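Long-range contacts in folylpolyglutamate synthase/dihydrofolate synthase (Thermotoga maritima, PDB 1O5Z), which probably catalyses the ATP-dependent addition of L-glutamate to dihydropteroate and to tetrahydrofolyl-polyglutamates, steps in folate biosynthesis: residues 306-311 against 319-324; 327-332 against 362-367; 345-350 against 366-371. One frame throughout, in Å; residues are numbered along the deposited sequence.

Contact 1 of 3, residues 306-311 against 319-324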
loop_
_atom_site.group_PDB
_atom_site.type_symbol
_atom_site.label_atom_id
_atom_site.label_comp_id
_atom_site.label_asym_id
_atom_site.label_seq_id
_atom_site.Cartn_x
_atom_site.Cartn_y
_atom_site.Cartn_z
ATOM N N GLY A 306 5.785 -2.982 5.455
ATOM C CA GLY A 306 6.868 -3.462 4.625
ATOM C C GLY A 306 7.440 -2.419 3.695
ATOM O O GLY A 306 8.162 -2.753 2.781
ATOM N N ARG A 307 7.127 -1.155 3.944
ATOM C CA ARG A 307 7.581 -0.101 3.122
ATOM C C ARG A 307 8.499 0.730 3.997
ATOM O O ARG A 307 8.097 1.711 4.591
ATOM C CB ARG A 307 6.374 0.689 2.650
ATOM C CG ARG A 307 5.386 -0.148 1.747
ATOM C CD ARG A 307 5.629 -0.041 0.242
ATOM N NE ARG A 307 6.574 1.038 0.041
ATOM C CZ ARG A 307 6.602 1.867 -0.985
ATOM N NH1 ARG A 307 5.759 1.751 -2.004
ATOM N NH2 ARG A 307 7.519 2.821 -1.008
ATOM N N PHE A 308 9.749 0.302 4.060
ATOM C CA PHE A 308 10.804 0.915 4.895
ATOM C C PHE A 308 10.271 1.072 6.261
ATOM O O PHE A 308 10.264 2.166 6.844
ATOM C CB PHE A 308 11.365 2.246 4.367
ATOM C CG PHE A 308 12.685 2.615 5.013
ATOM C CD1 PHE A 308 13.808 1.832 4.810
ATOM C CD2 PHE A 308 12.789 3.702 5.864
ATOM C CE1 PHE A 308 15.001 2.143 5.400
ATOM C CE2 PHE A 308 13.998 4.003 6.458
ATOM C CZ PHE A 308 15.095 3.193 6.236
ATOM N N GLU A 309 9.824 -0.086 6.724
ATOM C CA GLU A 309 9.220 -0.256 8.002
ATOM C C GLU A 309 10.300 -0.718 8.930
ATOM O O GLU A 309 10.938 -1.730 8.661
ATOM C CB GLU A 309 8.159 -1.360 7.938
ATOM C CG GLU A 309 7.065 -1.102 8.906
ATOM C CD GLU A 309 6.194 -2.285 9.128
ATOM O OE1 GLU A 309 6.148 -3.162 8.240
ATOM O OE2 GLU A 309 5.574 -2.317 10.205
ATOM N N ILE A 310 10.495 0.002 10.020
ATOM C CA ILE A 310 11.439 -0.416 11.029
ATOM C C ILE A 310 10.664 -0.876 12.237
ATOM O O ILE A 310 9.879 -0.110 12.771
ATOM C CB ILE A 310 12.400 0.761 11.418
ATOM C CG1 ILE A 310 13.329 1.102 10.254
ATOM C CG2 ILE A 310 13.243 0.385 12.643
ATOM C CD1 ILE A 310 12.839 2.166 9.461
ATOM N N LEU A 311 10.919 -2.101 12.679
ATOM C CA LEU A 311 10.297 -2.691 13.837
ATOM C C LEU A 311 11.376 -3.048 14.839
ATOM O O LEU A 311 12.228 -3.857 14.536
ATOM C CB LEU A 311 9.598 -4.000 13.460
ATOM C CG LEU A 311 8.096 -4.104 13.248
ATOM C CD1 LEU A 311 7.740 -5.594 13.109
ATOM C CD2 LEU A 311 7.278 -3.470 14.373
ATOM N N ILE A 319 14.691 -3.719 9.507
ATOM C CA ILE A 319 14.255 -2.854 8.433
ATOM C C ILE A 319 13.561 -3.777 7.440
ATOM O O ILE A 319 14.206 -4.548 6.759
ATOM C CB ILE A 319 15.438 -2.098 7.812
ATOM C CG1 ILE A 319 16.153 -1.261 8.888
ATOM C CG2 ILE A 319 14.937 -1.149 6.718
ATOM C CD1 ILE A 319 17.311 -1.931 9.646
ATOM N N LEU A 320 12.232 -3.714 7.427
ATOM C CA LEU A 320 11.428 -4.552 6.574
ATOM C C LEU A 320 11.127 -3.720 5.357
ATOM O O LEU A 320 10.439 -2.711 5.436
ATOM C CB LEU A 320 10.125 -4.975 7.276
ATOM C CG LEU A 320 10.326 -5.654 8.661
ATOM C CD1 LEU A 320 9.011 -5.856 9.418
ATOM C CD2 LEU A 320 11.089 -6.928 8.530
ATOM N N ASP A 321 11.657 -4.140 4.217
ATOM C CA ASP A 321 11.357 -3.471 2.997
ATOM C C ASP A 321 11.200 -4.461 1.892
ATOM O O ASP A 321 12.132 -5.214 1.590
ATOM C CB ASP A 321 12.455 -2.479 2.662
ATOM C CG ASP A 321 12.046 -1.523 1.559
ATOM O OD1 ASP A 321 11.866 -0.317 1.871
ATOM O OD2 ASP A 321 11.888 -1.882 0.357
ATOM N N GLY A 322 10.042 -4.420 1.253
ATOM C CA GLY A 322 9.722 -5.351 0.204
ATOM C C GLY A 322 10.382 -5.118 -1.141
ATOM O O GLY A 322 10.001 -5.801 -2.092
ATOM N N ALA A 323 11.300 -4.131 -1.250
ATOM C CA ALA A 323 12.076 -3.877 -2.462
ATOM C C ALA A 323 12.357 -5.198 -3.162
ATOM O O ALA A 323 12.782 -6.149 -2.497
ATOM C CB ALA A 323 13.402 -3.189 -2.112
ATOM N N HIS A 324 12.047 -5.267 -4.457
ATOM C CA HIS A 324 12.289 -6.454 -5.297
ATOM C C HIS A 324 12.632 -6.043 -6.744
ATOM O O HIS A 324 12.535 -6.858 -7.670
ATOM C CB HIS A 324 11.069 -7.388 -5.286
ATOM C CG HIS A 324 9.807 -6.705 -5.693
ATOM N ND1 HIS A 324 8.927 -6.170 -4.775
ATOM C CD2 HIS A 324 9.324 -6.376 -6.911
ATOM C CE1 HIS A 324 7.931 -5.582 -5.415
ATOM N NE2 HIS A 324 8.145 -5.697 -6.712
#
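Phe308 and Ile319 lie side by side and point the same way, with Ile319 CG2 meeting the ring obliquely at Phe308 CE1, 3.5 Å away. One ring face also receives Ile310 CD1 toward its rim, and Ile310 in turn runs beside Ile319, CG1 against CG1 at 3.9 Å. From the other side of the sheet Leu320 slants across Leu311, their CD1 atoms touching. Glu309 shares this face with Leu320; its OE1 accepts Gly306 N at 2.8 Å, 34° out of the carboxylate plane on the anti side, while OE2 forms a salt bridge with Arg428 of helix 421-433, on which Leu320 also packs. Between the strands of this beta hairpin, Glu309 and Leu320 exchange both backbone bonds of an antiparallel hydrogen-bonded pair. Because Phe308 also faces Leu320, the strand carries a G1 beta bulge, and beyond it Gly322 N donates to Gly306 O at 2.9 Å. Asp321 approaches the bulge with CG anti to its backbone N (chi1 -167°), and OD1 comes within 3.1 Å of Phe308 N, near the plane of the phenyl ring at its edge. OD2 closes an Asx turn by accepting Ala323 N through its anti lone pair, at 2.8 Å. An alanine here removes both carboxylate oxygens, and with Ala323 N deprived of its acceptor the turn would probably be less firmly set, as would the packing at the ring edge.

Contact 2 of 3, residues 327-332 against 362-367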
loop_
_atom_site.group_PDB
_atom_site.type_symbol
_atom_site.label_atom_id
_atom_site.label_comp_id
_atom_site.label_asym_id
_atom_site.label_seq_id
_atom_site.Cartn_x
_atom_site.Cartn_y
_atom_site.Cartn_z
ATOM N N HIS A 327 15.393 -0.663 -8.960
ATOM C CA HIS A 327 14.902 0.620 -8.508
ATOM C C HIS A 327 14.530 0.670 -7.015
ATOM O O HIS A 327 15.012 1.527 -6.283
ATOM C CB HIS A 327 13.695 1.039 -9.331
ATOM C CG HIS A 327 13.234 2.438 -9.029
ATOM N ND1 HIS A 327 12.194 2.713 -8.159
ATOM C CD2 HIS A 327 13.704 3.642 -9.443
ATOM C CE1 HIS A 327 12.030 4.024 -8.073
ATOM N NE2 HIS A 327 12.928 4.611 -8.847
ATOM N N GLY A 328 13.674 -0.243 -6.571
ATOM C CA GLY A 328 13.267 -0.297 -5.172
ATOM C C GLY A 328 14.417 -0.515 -4.201
ATOM O O GLY A 328 14.446 0.041 -3.100
ATOM N N ALA A 329 15.343 -1.370 -4.592
ATOM C CA ALA A 329 16.539 -1.641 -3.811
ATOM C C ALA A 329 17.427 -0.380 -3.652
ATOM O O ALA A 329 17.897 -0.043 -2.586
ATOM C CB ALA A 329 17.305 -2.733 -4.488
ATOM N N GLU A 330 17.630 0.319 -4.743
ATOM C CA GLU A 330 18.361 1.580 -4.738
ATOM C C GLU A 330 17.703 2.584 -3.780
ATOM O O GLU A 330 18.395 3.285 -3.063
ATOM C CB GLU A 330 18.401 2.127 -6.165
ATOM C CG GLU A 330 19.286 3.346 -6.401
ATOM C CD GLU A 330 20.718 2.957 -6.726
ATOM O OE1 GLU A 330 21.373 2.339 -5.824
ATOM O OE2 GLU A 330 21.163 3.243 -7.877
ATOM N N SER A 331 16.377 2.659 -3.772
ATOM C CA SER A 331 15.659 3.509 -2.804
ATOM C C SER A 331 15.860 3.072 -1.369
ATOM O O SER A 331 15.919 3.898 -0.461
ATOM C CB SER A 331 14.150 3.459 -3.033
ATOM O OG SER A 331 13.857 4.094 -4.229
ATOM N N LEU A 332 15.894 1.765 -1.166
ATOM C CA LEU A 332 16.098 1.242 0.147
ATOM C C LEU A 332 17.418 1.765 0.673
ATOM O O LEU A 332 17.483 2.253 1.771
ATOM C CB LEU A 332 16.076 -0.296 0.133
ATOM C CG LEU A 332 16.436 -0.925 1.476
ATOM C CD1 LEU A 332 15.429 -0.402 2.512
ATOM C CD2 LEU A 332 16.420 -2.411 1.418
ATOM N N ARG A 362 23.401 -6.015 -6.570
ATOM C CA ARG A 362 24.416 -5.032 -6.825
ATOM C C ARG A 362 24.185 -3.721 -6.126
ATOM O O ARG A 362 25.126 -2.981 -5.882
ATOM C CB ARG A 362 24.439 -4.755 -8.300
ATOM C CG ARG A 362 24.920 -5.931 -9.146
ATOM C CD ARG A 362 24.725 -5.744 -10.643
ATOM N NE ARG A 362 25.922 -5.239 -11.299
ATOM C CZ ARG A 362 26.867 -6.019 -11.812
ATOM N NH1 ARG A 362 26.787 -7.349 -11.757
ATOM N NH2 ARG A 362 27.916 -5.485 -12.390
ATOM N N LYS A 363 22.931 -3.410 -5.818
ATOM C CA LYS A 363 22.613 -2.171 -5.084
ATOM C C LYS A 363 23.199 -2.205 -3.671
ATOM O O LYS A 363 23.574 -1.170 -3.105
ATOM C CB LYS A 363 21.091 -1.943 -5.033
ATOM C CG LYS A 363 20.407 -1.840 -6.405
ATOM C CD LYS A 363 21.144 -0.906 -7.378
ATOM C CE LYS A 363 20.424 -0.853 -8.717
ATOM N NZ LYS A 363 20.999 0.132 -9.640
ATOM N N TYR A 364 23.313 -3.422 -3.142
ATOM C CA TYR A 364 23.629 -3.640 -1.747
ATOM C C TYR A 364 25.085 -3.835 -1.427
ATOM O O TYR A 364 25.426 -4.108 -0.263
ATOM C CB TYR A 364 22.834 -4.844 -1.241
ATOM C CG TYR A 364 21.375 -4.593 -1.298
ATOM C CD1 TYR A 364 20.525 -5.514 -1.862
ATOM C CD2 TYR A 364 20.840 -3.401 -0.827
ATOM C CE1 TYR A 364 19.197 -5.284 -1.945
ATOM C CE2 TYR A 364 19.493 -3.158 -0.904
ATOM C CZ TYR A 364 18.671 -4.110 -1.462
ATOM O OH TYR A 364 17.310 -3.897 -1.530
ATOM N N THR A 365 25.951 -3.657 -2.420
ATOM C CA THR A 365 27.368 -3.796 -2.190
ATOM C C THR A 365 27.868 -2.651 -1.318
ATOM O O THR A 365 27.394 -1.531 -1.425
ATOM C CB THR A 365 28.190 -3.916 -3.551
ATOM O OG1 THR A 365 28.110 -2.709 -4.360
ATOM C CG2 THR A 365 27.620 -5.041 -4.423
ATOM N N GLY A 366 28.829 -2.935 -0.448
ATOM C CA GLY A 366 29.488 -1.879 0.310
ATOM C C GLY A 366 28.688 -1.347 1.479
ATOM O O GLY A 366 29.066 -0.336 2.053
ATOM N N ILE A 367 27.599 -2.022 1.859
ATOM C CA ILE A 367 26.712 -1.509 2.922
ATOM C C ILE A 367 26.658 -2.392 4.144
ATOM O O ILE A 367 26.584 -1.905 5.263
ATOM C CB ILE A 367 25.267 -1.317 2.383
ATOM C CG1 ILE A 367 25.226 -0.180 1.383
ATOM C CG2 ILE A 367 24.283 -0.975 3.488
ATOM C CD1 ILE A 367 23.942 -0.154 0.661
HETATM O O HOH W 1 23.235 1.356 -4.045
#
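The methyl CB of Ala329, in helical residues 327-332, packs against the hydroxyl end of Tyr364 in the loop 362-367, 3.6 Å from Tyr364 CZ and 3.2 Å from Tyr364 OH, so the helix meets the phenol at its tip. Leu332, one turn further on, crosses Tyr364 at about a right angle and brings CD2 to within 3.4 Å of Tyr364 OH. Chi1 sets CG of Leu332 anti to its backbone N (174°), and the rotation at chi2 (58°) then sets CD2 near the same hydroxyl end that Ala329 meets. The aliphatic part of Lys363 adds to this packing, its CG resting 3.8 Å from Ala329 CB.

The charged interaction lies on the same lysine. Its chain bends at chi2 (-47°), which carries CD round to Glu330 OE1, and from there it extends until NZ reaches Glu330 OE2 at 3.6 Å. This is a long salt bridge in which the two side chains cross at about a right angle, at the partly exposed margin of the contact, so its electrostatic contribution is probably modest.

Water supplies a third kind of link. One molecule lies 2.8 Å from Glu330 OE1 and 2.7 Å from Lys363 O, within hydrogen-bonding distance of both, and can bridge the carboxylate to the loop backbone while the other carboxylate oxygen faces the ammonium group.

In the glutamate ligase domain, this contact joins helix 326-339 to the loop that leaves helix 357-361 and enters strand 370-373. Tyr364 also touches Val333 of that first helix and, like Leu332, reaches Thr418 on strand 414-418, a central strand of the sheet beneath.

Contact 3 of 3, residues 345-350 against 366-371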
loop_
_atom_site.group_PDB
_atom_site.type_symbol
_atom_site.label_atom_id
_atom_site.label_comp_id
_atom_site.label_asym_id
_atom_site.label_seq_id
_atom_site.Cartn_x
_atom_site.Cartn_y
_atom_site.Cartn_z
ATOM N N LEU A 345 25.236 -3.134 9.811
ATOM C CA LEU A 345 24.016 -3.733 9.307
ATOM C C LEU A 345 24.240 -5.127 8.784
ATOM O O LEU A 345 25.321 -5.459 8.324
ATOM C CB LEU A 345 23.449 -2.928 8.158
ATOM C CG LEU A 345 23.024 -1.499 8.455
ATOM C CD1 LEU A 345 22.536 -0.914 7.154
ATOM C CD2 LEU A 345 21.939 -1.412 9.568
ATOM N N SER A 346 23.186 -5.917 8.868
ATOM C CA SER A 346 23.137 -7.259 8.333
ATOM C C SER A 346 21.971 -7.280 7.345
ATOM O O SER A 346 21.049 -6.510 7.473
ATOM C CB SER A 346 22.907 -8.284 9.450
ATOM O OG SER A 346 24.017 -8.364 10.305
ATOM N N LEU A 347 22.069 -8.131 6.331
ATOM C CA LEU A 347 21.113 -8.242 5.257
ATOM C C LEU A 347 20.646 -9.657 5.265
ATOM O O LEU A 347 21.471 -10.567 5.212
ATOM C CB LEU A 347 21.786 -8.039 3.908
ATOM C CG LEU A 347 20.934 -8.187 2.649
ATOM C CD1 LEU A 347 19.719 -7.251 2.635
ATOM C CD2 LEU A 347 21.847 -7.849 1.510
ATOM N N VAL A 348 19.327 -9.821 5.288
ATOM C CA VAL A 348 18.700 -11.087 4.999
ATOM C C VAL A 348 17.926 -10.864 3.704
ATOM O O VAL A 348 16.982 -10.070 3.668
ATOM C CB VAL A 348 17.815 -11.552 6.164
ATOM C CG1 VAL A 348 17.115 -12.890 5.841
ATOM C CG2 VAL A 348 18.669 -11.645 7.460
ATOM N N ILE A 349 18.372 -11.555 2.639
ATOM C CA ILE A 349 17.833 -11.380 1.295
ATOM C C ILE A 349 17.339 -12.698 0.619
ATOM O O ILE A 349 17.983 -13.734 0.666
ATOM C CB ILE A 349 18.822 -10.542 0.428
ATOM C CG1 ILE A 349 18.154 -10.041 -0.866
ATOM C CG2 ILE A 349 20.140 -11.285 0.164
ATOM C CD1 ILE A 349 18.805 -8.823 -1.404
ATOM N N GLY A 350 16.117 -12.648 0.097
ATOM C CA GLY A 350 15.569 -13.742 -0.693
ATOM C C GLY A 350 14.900 -13.104 -1.886
ATOM O O GLY A 350 14.125 -12.178 -1.735
ATOM N N GLY A 366 28.829 -2.935 -0.448
ATOM C CA GLY A 366 29.488 -1.879 0.310
ATOM C C GLY A 366 28.688 -1.347 1.479
ATOM O O GLY A 366 29.066 -0.336 2.053
ATOM N N ILE A 367 27.599 -2.022 1.859
ATOM C CA ILE A 367 26.712 -1.509 2.922
ATOM C C ILE A 367 26.658 -2.392 4.144
ATOM O O ILE A 367 26.584 -1.905 5.263
ATOM C CB ILE A 367 25.267 -1.317 2.383
ATOM C CG1 ILE A 367 25.226 -0.180 1.383
ATOM C CG2 ILE A 367 24.283 -0.975 3.488
ATOM C CD1 ILE A 367 23.942 -0.154 0.661
ATOM N N PHE A 368 26.672 -3.702 3.936
ATOM C CA PHE A 368 26.375 -4.628 5.016
ATOM C C PHE A 368 27.631 -5.255 5.553
ATOM O O PHE A 368 28.584 -5.519 4.822
ATOM C CB PHE A 368 25.396 -5.671 4.532
ATOM C CG PHE A 368 24.104 -5.090 4.169
ATOM C CD1 PHE A 368 23.173 -4.807 5.149
ATOM C CD2 PHE A 368 23.826 -4.736 2.861
ATOM C CE1 PHE A 368 21.971 -4.242 4.818
ATOM C CE2 PHE A 368 22.613 -4.153 2.534
ATOM C CZ PHE A 368 21.697 -3.916 3.513
ATOM N N GLU A 369 27.615 -5.466 6.851
ATOM C CA GLU A 369 28.668 -6.127 7.521
ATOM C C GLU A 369 28.476 -7.626 7.325
ATOM O O GLU A 369 29.368 -8.381 7.544
ATOM C CB GLU A 369 28.536 -5.795 8.993
ATOM C CG GLU A 369 29.814 -5.710 9.755
ATOM C CD GLU A 369 30.531 -4.450 9.442
ATOM O OE1 GLU A 369 31.739 -4.402 9.740
ATOM O OE2 GLU A 369 29.870 -3.534 8.896
ATOM N N ARG A 370 27.285 -8.060 6.964
ATOM C CA ARG A 370 26.975 -9.465 6.936
ATOM C C ARG A 370 25.801 -9.672 6.009
ATOM O O ARG A 370 24.822 -8.900 6.056
ATOM C CB ARG A 370 26.612 -9.937 8.336
ATOM C CG ARG A 370 26.345 -11.419 8.459
ATOM C CD ARG A 370 26.015 -11.823 9.864
ATOM N NE ARG A 370 25.645 -13.236 9.949
ATOM C CZ ARG A 370 24.954 -13.747 10.940
ATOM N NH1 ARG A 370 24.523 -12.973 11.908
ATOM N NH2 ARG A 370 24.656 -15.039 10.953
ATOM N N VAL A 371 25.928 -10.678 5.141
ATOM C CA VAL A 371 24.943 -10.971 4.135
ATOM C C VAL A 371 24.550 -12.435 4.256
ATOM O O VAL A 371 25.385 -13.345 4.275
ATOM C CB VAL A 371 25.418 -10.614 2.706
ATOM C CG1 VAL A 371 24.342 -10.953 1.654
ATOM C CG2 VAL A 371 25.800 -9.131 2.616
#
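Leu345 O and Glu369 N form the shorter of two backbone hydrogen bonds between 345-350 and 366-371, at 2.7 Å. The second runs the other way, with Leu347 N donating to Arg370 O at 2.9 Å. Arg370 O is approached by a further group, the CA-H of Ser346, whose carbon lies 3.3 Å from it. Leu347 pairs with Val371 in parallel register, and Leu347 CD2 packs on Val371 CG1 on the face those two residues share.

The serine and arginine side chains show unequal fates for polar atoms. Ser346 OG lies against the hydrocarbon of Arg370, 3.6 Å from its CB, and although buried it has no polar partner in the model. Arg370 instead runs extended from CG to NE, a shape that carries NE past Ser346 to a salt bridge with Glu399, while NH1 bonds Ser410 O.

Apolar packing gathers round Phe368. Leu347 CB stands over the centre of one ring face in a CH-pi contact, 3.7 Å from the centroid and 11° off the normal, while Ile367 CG2 lies over the opposite face toward the rim. The backbone of Leu345 and Ser346 borders the ring edge in plane, and Leu345 CB comes within 3.6 Å of Phe368 CD1.

These are the two strands of a beta-alpha-beta unit connected through helix 357-361. Strand 345-349 sits between strands 370-373 and 414-418, bonding through Ser346 and Val348 to the latter, while helix 326-339 packs on Leu345 and Ile367.

All three contacts are largely buried and lie within the glutamate ligase domain, but their chemistry follows their place in it. Contacts 1 and 3 build the same mixed sheet: the first pairs antiparallel strands at its edge, the third parallel strands further across, and in both, backbone bonds set the register. Contact 2 instead joins a helix to a loop, by apolar packing with a salt bridge and a water at its more exposed margin. It touches both others: Leu332 CD1 lies 3.6 Å from Phe308 CD1 of contact 1, and Tyr364 CE1 lies 3.6 Å from Ile349 CD1 of contact 3. Contacts 2 and 3 also share Gly366 and Ile367.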